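PDB 3OEP: putative uncharacterized protein TTHA0988 from Thermus thermophilus, which is of unknown function but unites KipI-like and KipA-like parts with cyclophilin-like domains in one chain, and was earlier mistaken for an allophanate hydrolase. Local coordinates for residues Val225-Leu230 against Gly280-Ala285; Met231-Asp236 against Leu273-Tyr278; Gly4-Phe9 against Val45-Tyr50; Asp38-Tyr43 against Ser437-Leu442. One frame throughout, in Å; residues are numbered along the deposited sequence. Where two conformers were deposited one is given.

Contact 1. Residues Val225-Leu230 against Gly280-Ala285; sequences VEEPGL and GPVLTA
A classic beta bulge joins residues Val225-Leu230 to Gly280-Ala285, with Glu226 and Glu227 both set against Val282. The evidence lies in one carbonyl. Val282 O accepts Glu226 N at 2.8 Å, nearly along the C=O axis but bent at the hydrogen (140°). The same oxygen takes Glu227 N at 3.3 Å, a longer but straight bond (168°) in the carbonyl plane, on a lone pair. Val282 N returns a bond to Glu227 O at 2.9 Å. Between the non-hydrogen-bonded pair Val225-Leu283 and the hydrogen-bonded pair Glu227-Val282 the antiparallel register thus slips by one residue. The slip falls where strand 221-225 ends beside strand 282-285 and the chain turns a corner at Glu226, leaving this sheet for the one that holds strand 233-235. On one face Val225 CG2 lies alongside Leu283 CD2, 3.9 Å away; on the other, Glu227 runs extended past CG and lays its CD against Val282 CG2 at 3.7 Å. Glu226 instead bends at chi2 (-143°), so that OE2 receives the hydroxyl of Thr284 on its anti lone pair, the OG1-OE2 distance being a short 2.5 Å. Thr284 OG1 is also bonded to Thr320 of the adjoining strand; a valine here lacks the hydroxyl that makes both links and would probably leave the Glu226 carboxylate less firmly held. Farther along, a water donates to both Pro228 O and Gly280 O.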
# COMPACT_ATOMS: atom_id res chain seq x y z
N VAL A 225 -1.66 -13.53 22.17
CA VAL A 225 -0.62 -12.52 22.13
C VAL A 225 -0.50 -11.94 23.54
O VAL A 225 -1.37 -11.19 23.99
CB VAL A 225 -0.97 -11.39 21.14
CG1 VAL A 225 0.18 -10.36 21.10
CG2 VAL A 225 -1.27 -11.96 19.76
N GLU A 226 0.56 -12.32 24.24
CA GLU A 226 0.80 -11.81 25.59
C GLU A 226 1.38 -10.40 25.53
O GLU A 226 0.96 -9.53 26.31
CB GLU A 226 1.73 -12.74 26.36
CG GLU A 226 1.10 -14.10 26.66
CD GLU A 226 1.47 -14.65 28.02
OE1 GLU A 226 1.58 -13.86 28.98
OE2 GLU A 226 1.62 -15.88 28.14
N GLU A 227 2.33 -10.20 24.63
CA GLU A 227 2.94 -8.90 24.38
C GLU A 227 3.10 -8.73 22.87
O GLU A 227 3.52 -9.66 22.18
CB GLU A 227 4.31 -8.82 25.06
CG GLU A 227 4.33 -9.36 26.49
CD GLU A 227 5.70 -9.31 27.13
OE1 GLU A 227 6.49 -8.40 26.80
OE2 GLU A 227 5.99 -10.18 27.99
N PRO A 228 2.74 -7.55 22.34
CA PRO A 228 2.96 -7.33 20.92
C PRO A 228 4.41 -6.99 20.64
O PRO A 228 5.13 -6.53 21.53
CB PRO A 228 2.08 -6.11 20.63
CG PRO A 228 2.09 -5.36 21.88
CD PRO A 228 2.06 -6.41 22.96
N GLY A 229 4.84 -7.25 19.42
CA GLY A 229 6.10 -6.72 18.92
C GLY A 229 5.87 -5.32 18.38
O GLY A 229 4.82 -4.71 18.61
N LEU A 230 6.84 -4.82 17.63
CA LEU A 230 6.76 -3.47 17.06
C LEU A 230 5.56 -3.31 16.12
O LEU A 230 4.81 -2.33 16.22
CB LEU A 230 8.05 -3.16 16.30
CG LEU A 230 8.16 -1.82 15.59
CD1 LEU A 230 8.00 -0.67 16.57
CD2 LEU A 230 9.49 -1.73 14.85
N GLY A 280 9.82 -8.97 17.92
CA GLY A 280 8.75 -9.94 17.81
C GLY A 280 7.83 -9.95 19.01
O GLY A 280 8.16 -9.39 20.06
N PRO A 281 6.67 -10.60 18.87
CA PRO A 281 5.72 -10.73 19.95
C PRO A 281 6.10 -11.82 20.93
O PRO A 281 7.00 -12.62 20.65
CB PRO A 281 4.42 -11.11 19.23
CG PRO A 281 4.87 -11.86 18.05
CD PRO A 281 6.18 -11.24 17.63
N VAL A 282 5.43 -11.83 22.07
CA VAL A 282 5.48 -12.94 23.01
C VAL A 282 4.13 -13.65 22.91
O VAL A 282 3.09 -13.04 23.17
CB VAL A 282 5.72 -12.44 24.44
CG1 VAL A 282 5.76 -13.61 25.42
CG2 VAL A 282 7.02 -11.62 24.51
N LEU A 283 4.16 -14.92 22.53
CA LEU A 283 2.95 -15.67 22.21
C LEU A 283 2.87 -16.93 23.06
O LEU A 283 3.88 -17.58 23.30
CB LEU A 283 2.96 -16.10 20.73
CG LEU A 283 3.20 -15.02 19.68
CD1 LEU A 283 3.34 -15.65 18.29
CD2 LEU A 283 2.07 -13.98 19.73
N THR A 284 1.66 -17.29 23.48
CA THR A 284 1.47 -18.54 24.22
C THR A 284 0.40 -19.40 23.54
O THR A 284 -0.68 -18.92 23.21
CB THR A 284 1.13 -18.26 25.69
OG1 THR A 284 2.19 -17.48 26.26
CG2 THR A 284 0.97 -19.56 26.48
N ALA A 285 0.73 -20.67 23.32
CA ALA A 285 -0.18 -21.62 22.68
C ALA A 285 -1.35 -21.93 23.61
O ALA A 285 -1.17 -22.09 24.82
CB ALA A 285 0.57 -22.91 22.31
O HOH W 1 7.31 -8.37 22.54

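Contact 2. Residues Met231-Asp236 against Leu273-Tyr278; sequences MDLVVD and LLEFAY
Leu273 opens the pairing with two backbone bonds to Val235: its N reaches Val235 O at 3.0 Å, and its O takes Val235 N nearly along the C=O axis. Its CG sits in the crowded position between backbone N and carbonyl carbon (chi1 80°), which brings CD2 obliquely across to Val235 CG2 at 3.8 Å. Leu274, in a non-hydrogen-bonded pair with Val234, turns CG anti to its backbone N, and its CD1 packs on Leu233 O at 3.3 Å. Glu275 closes a second ring of bonds with Leu233, the bond from Glu275 N to Leu233 O (2.8 Å) being almost straight at 176°. Its carboxylate is gripped from outside by Tyr333, Arg331, Arg420 and Leu253 N, while a water ties OE1 to Met231 O. At Phe276, CB lies 3.4 Å from Asp232 OD2, with carboxylate and ring planes 72° apart; Asp232 OD1 accepts from Gly229 N. Ala277 N donates to a second water, shared with Met231 N and Asp232 OD2. Strand 233-235 is an edge strand of its antiparallel sheet within this chain, strand 273-277 lies between it and strand 331-336, and helix 255-264 packs against Leu273.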
# COMPACT_ATOMS: atom_id res chain seq x y z
N MET A 231 5.38 -4.27 15.21
CA MET A 231 4.28 -4.24 14.25
C MET A 231 4.01 -5.65 13.71
O MET A 231 4.46 -6.02 12.62
CB MET A 231 4.56 -3.25 13.11
CG MET A 231 3.29 -2.82 12.37
SD MET A 231 3.59 -1.78 10.92
CE MET A 231 4.44 -0.39 11.67
N ASP A 232 3.27 -6.43 14.50
CA ASP A 232 2.94 -7.80 14.13
C ASP A 232 1.67 -7.76 13.30
O ASP A 232 0.66 -7.19 13.74
CB ASP A 232 2.68 -8.66 15.37
CG ASP A 232 3.68 -8.42 16.48
OD1 ASP A 232 3.23 -8.15 17.62
OD2 ASP A 232 4.91 -8.49 16.24
N LEU A 233 1.71 -8.35 12.11
CA LEU A 233 0.59 -8.31 11.18
C LEU A 233 0.22 -9.72 10.75
O LEU A 233 1.10 -10.51 10.44
CB LEU A 233 0.96 -7.51 9.94
CG LEU A 233 1.37 -6.05 10.12
CD1 LEU A 233 1.83 -5.45 8.78
CD2 LEU A 233 0.22 -5.24 10.69
N VAL A 234 -1.07 -10.02 10.72
CA VAL A 234 -1.54 -11.23 10.06
C VAL A 234 -1.70 -10.92 8.58
O VAL A 234 -2.53 -10.09 8.21
CB VAL A 234 -2.89 -11.70 10.64
CG1 VAL A 234 -3.40 -12.91 9.87
CG2 VAL A 234 -2.73 -12.04 12.12
N VAL A 235 -0.90 -11.56 7.74
CA VAL A 235 -0.95 -11.33 6.29
C VAL A 235 -1.25 -12.60 5.50
O VAL A 235 -0.86 -13.69 5.91
CB VAL A 235 0.37 -10.73 5.77
CG1 VAL A 235 0.63 -9.36 6.40
CG2 VAL A 235 1.55 -11.68 6.02
N ASP A 236 -1.96 -12.45 4.38
CA ASP A 236 -2.10 -13.52 3.39
C ASP A 236 -1.29 -13.15 2.14
O ASP A 236 -0.35 -12.35 2.24
CB ASP A 236 -3.58 -13.86 3.10
CG ASP A 236 -4.35 -12.75 2.40
OD1 ASP A 236 -3.77 -11.72 1.97
OD2 ASP A 236 -5.58 -12.92 2.29
N LEU A 273 -0.74 -15.92 7.92
CA LEU A 273 0.30 -16.18 8.91
C LEU A 273 0.74 -14.85 9.52
O LEU A 273 0.25 -13.79 9.11
CB LEU A 273 1.47 -16.96 8.29
CG LEU A 273 2.54 -16.23 7.47
CD1 LEU A 273 3.57 -17.24 6.97
CD2 LEU A 273 1.96 -15.47 6.34
N LEU A 274 1.64 -14.92 10.50
CA LEU A 274 2.11 -13.74 11.21
C LEU A 274 3.43 -13.24 10.63
O LEU A 274 4.35 -14.02 10.44
CB LEU A 274 2.29 -14.07 12.69
CG LEU A 274 2.51 -12.88 13.63
CD1 LEU A 274 1.40 -11.86 13.46
CD2 LEU A 274 2.58 -13.37 15.07
N GLU A 275 3.51 -11.93 10.36
CA GLU A 275 4.75 -11.26 9.99
C GLU A 275 5.10 -10.35 11.16
O GLU A 275 4.22 -9.67 11.69
CB GLU A 275 4.58 -10.42 8.72
CG GLU A 275 5.86 -9.68 8.31
CD GLU A 275 5.63 -8.71 7.17
OE1 GLU A 275 5.52 -7.51 7.46
OE2 GLU A 275 5.59 -9.16 6.00
N PHE A 276 6.37 -10.32 11.55
CA PHE A 276 6.85 -9.36 12.54
C PHE A 276 8.21 -8.83 12.16
O PHE A 276 9.00 -9.50 11.49
CB PHE A 276 6.89 -9.98 13.95
CG PHE A 276 7.56 -11.32 14.00
CD1 PHE A 276 8.89 -11.44 14.36
CD2 PHE A 276 6.84 -12.47 13.68
CE1 PHE A 276 9.50 -12.68 14.40
CE2 PHE A 276 7.45 -13.71 13.72
CZ PHE A 276 8.77 -13.82 14.08
N ALA A 277 8.49 -7.60 12.57
CA ALA A 277 9.72 -6.93 12.19
C ALA A 277 10.38 -6.24 13.38
O ALA A 277 9.70 -5.68 14.23
CB ALA A 277 9.44 -5.92 11.08
N TYR A 278 11.71 -6.33 13.42
CA TYR A 278 12.55 -5.63 14.40
C TYR A 278 12.43 -6.20 15.83
O TYR A 278 13.43 -6.59 16.44
CB TYR A 278 12.30 -4.10 14.36
CG TYR A 278 12.63 -3.44 13.02
CD1 TYR A 278 11.64 -3.21 12.06
CD2 TYR A 278 13.93 -3.05 12.71
CE1 TYR A 278 11.94 -2.60 10.82
CE2 TYR A 278 14.24 -2.45 11.49
CZ TYR A 278 13.25 -2.23 10.55
OH TYR A 278 13.59 -1.62 9.35
O HOH W 2 6.71 -6.85 15.02
O HOH W 3 5.65 -6.65 10.18

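Contact 3. Residues Gly4-Phe9 against Val45-Tyr50; sequences GFYLRF and VLYLEY
Strands 3-8 and 45-50 are antiparallel neighbours in a three-stranded sheet whose Leu46 and Leu48 face is packed by helices 15-30 and 57-66, a helix-backed antiparallel sheet of the KipI-like part. Four backbone bonds make the ladder: Phe5 and Leu48 exchange two, the bond from Leu48 N to Phe5 O being nearly linear (177°), and Leu7 and Leu46 exchange two more, each 2.8 Å from N to O. Aromatic contacts dominate the face of Tyr6 and Tyr47. Their rings meet obliquely, planes at 37°, with Tyr47 CD1 3.3 Å above the centre of the Tyr6 ring. Arg8 NH2 lies over the opposite face, offset toward the rim, while its NH1 makes a salt bridge with Glu438 OE2. Val45 CG1 touches the Tyr6 edge at CD1, 3.6 Å away. Tyr6 OH is bonded to Pro439 O; a leucine here has neither hydroxyl nor flat ring, and would probably loosen both the tie to Pro439 and the packing between Tyr47 and Arg8. Apolar contacts carry the helix-facing side. Phe5, its CG in the crowded position (chi1 62°), sets CZ 3.8 Å from Leu48 CD1 and CD2 3.6 Å from Tyr50 CE1. At Gly4 a CB would fall about 2.2 Å from Tyr47 OH, a clash, and the bare CA sits 3.7 Å from that oxygen.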
# COMPACT_ATOMS: atom_id res chain seq x y z
N GLY A 4 4.68 -5.26 -14.82
CA GLY A 4 3.69 -4.26 -15.16
C GLY A 4 4.08 -3.40 -16.34
O GLY A 4 5.25 -3.35 -16.73
N PHE A 5 3.09 -2.74 -16.93
CA PHE A 5 3.34 -1.75 -17.96
C PHE A 5 2.25 -0.71 -17.99
O PHE A 5 1.14 -0.92 -17.47
CB PHE A 5 3.52 -2.40 -19.34
CG PHE A 5 2.31 -3.14 -19.84
CD1 PHE A 5 1.33 -2.49 -20.58
CD2 PHE A 5 2.17 -4.50 -19.60
CE1 PHE A 5 0.21 -3.18 -21.04
CE2 PHE A 5 1.06 -5.19 -20.06
CZ PHE A 5 0.08 -4.54 -20.78
N TYR A 6 2.57 0.43 -18.60
CA TYR A 6 1.69 1.57 -18.67
C TYR A 6 1.21 1.78 -20.11
O TYR A 6 2.01 1.73 -21.05
CB TYR A 6 2.41 2.84 -18.21
CG TYR A 6 2.85 2.85 -16.75
CD1 TYR A 6 2.07 3.47 -15.78
CD2 TYR A 6 4.05 2.26 -16.36
CE1 TYR A 6 2.46 3.50 -14.45
CE2 TYR A 6 4.46 2.28 -15.02
CZ TYR A 6 3.66 2.91 -14.07
OH TYR A 6 4.05 2.94 -12.75
N LEU A 7 -0.09 2.00 -20.26
CA LEU A 7 -0.65 2.51 -21.50
C LEU A 7 -0.99 3.98 -21.29
O LEU A 7 -1.52 4.35 -20.23
CB LEU A 7 -1.90 1.71 -21.89
CG LEU A 7 -1.68 0.21 -22.07
CD1 LEU A 7 -2.99 -0.45 -22.48
CD2 LEU A 7 -0.59 -0.09 -23.10
N ARG A 8 -0.66 4.81 -22.27
CA ARG A 8 -0.80 6.26 -22.13
C ARG A 8 -1.61 6.79 -23.31
O ARG A 8 -1.20 6.64 -24.46
CB ARG A 8 0.58 6.91 -22.05
CG ARG A 8 1.42 6.39 -20.88
CD ARG A 8 2.86 6.88 -20.89
NE ARG A 8 3.60 6.29 -19.77
CZ ARG A 8 3.53 6.72 -18.51
NH1 ARG A 8 2.77 7.75 -18.17
NH2 ARG A 8 4.23 6.10 -17.57
N PHE A 9 -2.75 7.40 -23.00
CA PHE A 9 -3.73 7.81 -24.02
C PHE A 9 -3.79 9.32 -24.24
O PHE A 9 -4.50 9.78 -25.15
CB PHE A 9 -5.11 7.28 -23.64
CG PHE A 9 -5.16 5.79 -23.53
CD1 PHE A 9 -5.08 5.00 -24.66
CD2 PHE A 9 -5.25 5.18 -22.29
CE1 PHE A 9 -5.10 3.62 -24.57
CE2 PHE A 9 -5.28 3.80 -22.19
CZ PHE A 9 -5.20 3.02 -23.33
N VAL A 45 -3.64 7.64 -18.11
CA VAL A 45 -2.73 6.50 -17.98
C VAL A 45 -3.46 5.29 -17.41
O VAL A 45 -4.28 5.42 -16.49
CB VAL A 45 -1.56 6.84 -17.04
CG1 VAL A 45 -0.61 5.67 -16.92
CG2 VAL A 45 -0.83 8.08 -17.55
N LEU A 46 -3.15 4.11 -17.95
CA LEU A 46 -3.62 2.85 -17.39
C LEU A 46 -2.42 1.98 -17.08
O LEU A 46 -1.60 1.71 -17.96
CB LEU A 46 -4.54 2.13 -18.39
CG LEU A 46 -5.08 0.76 -17.98
CD1 LEU A 46 -5.87 0.83 -16.68
CD2 LEU A 46 -5.93 0.18 -19.11
N TYR A 47 -2.28 1.59 -15.81
CA TYR A 47 -1.22 0.69 -15.38
C TYR A 47 -1.80 -0.71 -15.22
O TYR A 47 -2.80 -0.90 -14.52
CB TYR A 47 -0.62 1.17 -14.07
CG TYR A 47 0.48 0.29 -13.53
CD1 TYR A 47 1.66 0.11 -14.25
CD2 TYR A 47 0.35 -0.38 -12.31
CE1 TYR A 47 2.68 -0.70 -13.77
CE2 TYR A 47 1.38 -1.20 -11.83
CZ TYR A 47 2.54 -1.35 -12.57
OH TYR A 47 3.57 -2.15 -12.13
N LEU A 48 -1.17 -1.68 -15.86
CA LEU A 48 -1.59 -3.07 -15.76
C LEU A 48 -0.48 -3.87 -15.10
O LEU A 48 0.68 -3.81 -15.53
CB LEU A 48 -1.91 -3.64 -17.14
CG LEU A 48 -3.03 -2.92 -17.91
CD1 LEU A 48 -3.22 -3.55 -19.28
CD2 LEU A 48 -4.33 -2.93 -17.11
N GLU A 49 -0.83 -4.61 -14.05
CA GLU A 49 0.11 -5.45 -13.33
C GLU A 49 -0.35 -6.90 -13.48
O GLU A 49 -1.54 -7.20 -13.36
CB GLU A 49 0.14 -5.04 -11.87
CG GLU A 49 1.37 -5.46 -11.12
CD GLU A 49 1.25 -5.17 -9.63
OE1 GLU A 49 0.29 -5.68 -9.02
OE2 GLU A 49 2.08 -4.43 -9.08
N TYR A 50 0.58 -7.79 -13.76
CA TYR A 50 0.23 -9.17 -14.07
C TYR A 50 1.32 -10.14 -13.65
O TYR A 50 2.49 -9.76 -13.50
CB TYR A 50 -0.07 -9.30 -15.57
CG TYR A 50 1.12 -8.99 -16.45
CD1 TYR A 50 1.49 -7.68 -16.72
CD2 TYR A 50 1.90 -10.01 -16.98
CE1 TYR A 50 2.59 -7.39 -17.52
CE2 TYR A 50 3.00 -9.74 -17.78
CZ TYR A 50 3.34 -8.43 -18.04
OH TYR A 50 4.43 -8.15 -18.83
O HOH W 4 5.58 -5.73 -19.06

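Contact 4. Residues Asp38-Tyr43 against Ser437-Leu442; sequences DAVPAY and SEPTPL
Pro439 wedges its ring against Val40, and side-chain torsions set the fit. Val40 holds CG1 anti to its backbone N (chi1 -172°), bringing CG1 to 3.7 Å from Pro439 CG; the valine and the proline ring pass alongside one another, pointing opposite ways. The same CG lies 3.4 Å from Val40 O. Ala42 adds its methyl, with CB 4.0 Å from Pro439 CD. Strands 38-42 and 437-439 run antiparallel, their axes at 168°, yet approach no closer than 6.5 Å and form no beta bridge: they meet as separate layers, one from the KipI-like part and the other from the KipA-like part, and strand 437-439 pairs instead with strand 463-465. Tyr43 follows strand 36-42 in the short link to strand 45-50 and has a positive phi. Its CG is anti to the carbonyl carbon (chi1 -49°), which swings the ring so that its edge meets Ser437 O in the ring plane, with CE2 3.2 Å from that oxygen. A water donates to both Ala42 O and Ser437 O, standing 2.8 Å from the latter. Another water lies 2.8 Å from Tyr43 OH and accepts from Ser437 N, so both backbone polar atoms of Ser437 are served. Glu438 extends beyond CG in the other direction, leading its carboxylate away to Arg8 and Gln399. Phe125 of strand 124-127 packs on both Tyr43 and Ser437.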
# COMPACT_ATOMS: atom_id res chain seq x y z
N ASP A 38 -3.61 -6.19 -11.16
CA ASP A 38 -4.23 -4.88 -10.97
C ASP A 38 -4.42 -4.19 -12.31
O ASP A 38 -3.70 -4.46 -13.27
CB ASP A 38 -3.36 -4.00 -10.06
CG ASP A 38 -4.16 -3.32 -8.96
OD1 ASP A 38 -5.41 -3.37 -8.98
OD2 ASP A 38 -3.53 -2.72 -8.06
N ALA A 39 -5.40 -3.29 -12.35
CA ALA A 39 -5.66 -2.42 -13.49
C ALA A 39 -6.03 -1.07 -12.90
O ALA A 39 -7.11 -0.90 -12.33
CB ALA A 39 -6.80 -2.97 -14.32
N VAL A 40 -5.11 -0.11 -13.02
CA VAL A 40 -5.25 1.16 -12.33
C VAL A 40 -5.24 2.33 -13.31
O VAL A 40 -4.22 2.62 -13.93
CB VAL A 40 -4.13 1.37 -11.29
CG1 VAL A 40 -4.43 2.62 -10.44
CG2 VAL A 40 -3.96 0.14 -10.39
N PRO A 41 -6.38 3.02 -13.45
CA PRO A 41 -6.42 4.20 -14.29
C PRO A 41 -6.19 5.48 -13.49
O PRO A 41 -6.64 5.59 -12.35
CB PRO A 41 -7.82 4.15 -14.86
CG PRO A 41 -8.65 3.62 -13.71
CD PRO A 41 -7.73 2.68 -12.95
N ALA A 42 -5.48 6.44 -14.07
CA ALA A 42 -5.29 7.75 -13.46
C ALA A 42 -5.04 8.74 -14.58
O ALA A 42 -4.07 8.58 -15.33
CB ALA A 42 -4.12 7.74 -12.50
N TYR A 43 -5.92 9.72 -14.73
CA TYR A 43 -5.85 10.66 -15.84
C TYR A 43 -5.81 9.85 -17.15
O TYR A 43 -6.63 8.95 -17.33
CB TYR A 43 -4.67 11.61 -15.68
CG TYR A 43 -4.62 12.22 -14.31
CD1 TYR A 43 -5.42 13.31 -13.99
CD2 TYR A 43 -3.79 11.70 -13.32
CE1 TYR A 43 -5.39 13.87 -12.72
CE2 TYR A 43 -3.75 12.25 -12.06
CZ TYR A 43 -4.55 13.33 -11.77
OH TYR A 43 -4.49 13.87 -10.51
N SER A 437 0.02 12.65 -10.85
CA SER A 437 0.10 11.35 -10.19
C SER A 437 -0.24 10.24 -11.17
O SER A 437 -1.17 10.37 -11.98
CB SER A 437 -0.84 11.28 -8.99
OG SER A 437 -0.37 12.11 -7.94
N GLU A 438 0.54 9.17 -11.13
CA GLU A 438 0.23 7.97 -11.87
C GLU A 438 0.40 6.76 -10.97
O GLU A 438 1.00 6.87 -9.89
CB GLU A 438 1.09 7.88 -13.14
CG GLU A 438 2.54 7.53 -12.90
CD GLU A 438 3.32 7.36 -14.20
OE1 GLU A 438 4.37 6.69 -14.18
OE2 GLU A 438 2.87 7.90 -15.24
N PRO A 439 -0.15 5.61 -11.38
CA PRO A 439 -0.07 4.43 -10.56
C PRO A 439 1.36 4.02 -10.26
O PRO A 439 2.22 4.06 -11.15
CB PRO A 439 -0.78 3.36 -11.40
CG PRO A 439 -1.68 4.15 -12.29
CD PRO A 439 -0.94 5.38 -12.61
N THR A 440 1.61 3.65 -9.01
CA THR A 440 2.95 3.29 -8.57
C THR A 440 3.27 1.83 -8.92
O THR A 440 2.44 0.95 -8.75
CB THR A 440 3.09 3.47 -7.06
OG1 THR A 440 2.05 2.74 -6.40
CG2 THR A 440 2.97 4.95 -6.70
N PRO A 441 4.49 1.59 -9.44
CA PRO A 441 4.94 0.23 -9.73
C PRO A 441 5.66 -0.38 -8.53
O PRO A 441 6.42 0.32 -7.87
CB PRO A 441 5.92 0.44 -10.88
CG PRO A 441 6.51 1.79 -10.63
CD PRO A 441 5.48 2.59 -9.86
N LEU A 442 5.42 -1.66 -8.24
CA LEU A 442 6.13 -2.34 -7.14
C LEU A 442 7.62 -2.38 -7.48
O LEU A 442 8.00 -2.78 -8.58
CB LEU A 442 5.59 -3.76 -6.93
CG LEU A 442 6.09 -4.53 -5.71
CD1 LEU A 442 5.69 -3.83 -4.41
CD2 LEU A 442 5.54 -5.96 -5.73
O HOH W 5 -1.42 9.58 -14.65
O HOH W 6 -1.94 14.44 -9.50

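How the contacts relate
The four contacts fall into two pairs on opposite sides of the chain's centre. Contacts 1 and 2 have centres 11 Å apart. Contact 2 is nested inside the loop closed by contact 1, and strands 273-277 and 282-285 follow each other in the chain; Pro281 CD packs 3.3 Å from Asp232 OD2. Contacts 3 and 4, with centres 7 Å apart, share the sheet holding strands 36-42 and 45-50. Tyr6 OH lies 2.7 Å from Pro439 O, a probable hydrogen bond, and Tyr47 CB packs 3.5 Å from Pro439 CB, so segment Ser437-Leu442 rests on Tyr6 of strand 3-8 and Tyr47 of strand 45-50. Contacts 2 and 4 are nearest across the divide, about 12 Å between nearest atoms. A bound glycerol, probably from crystallisation, lies about 4 Å from the Ser437 side chain.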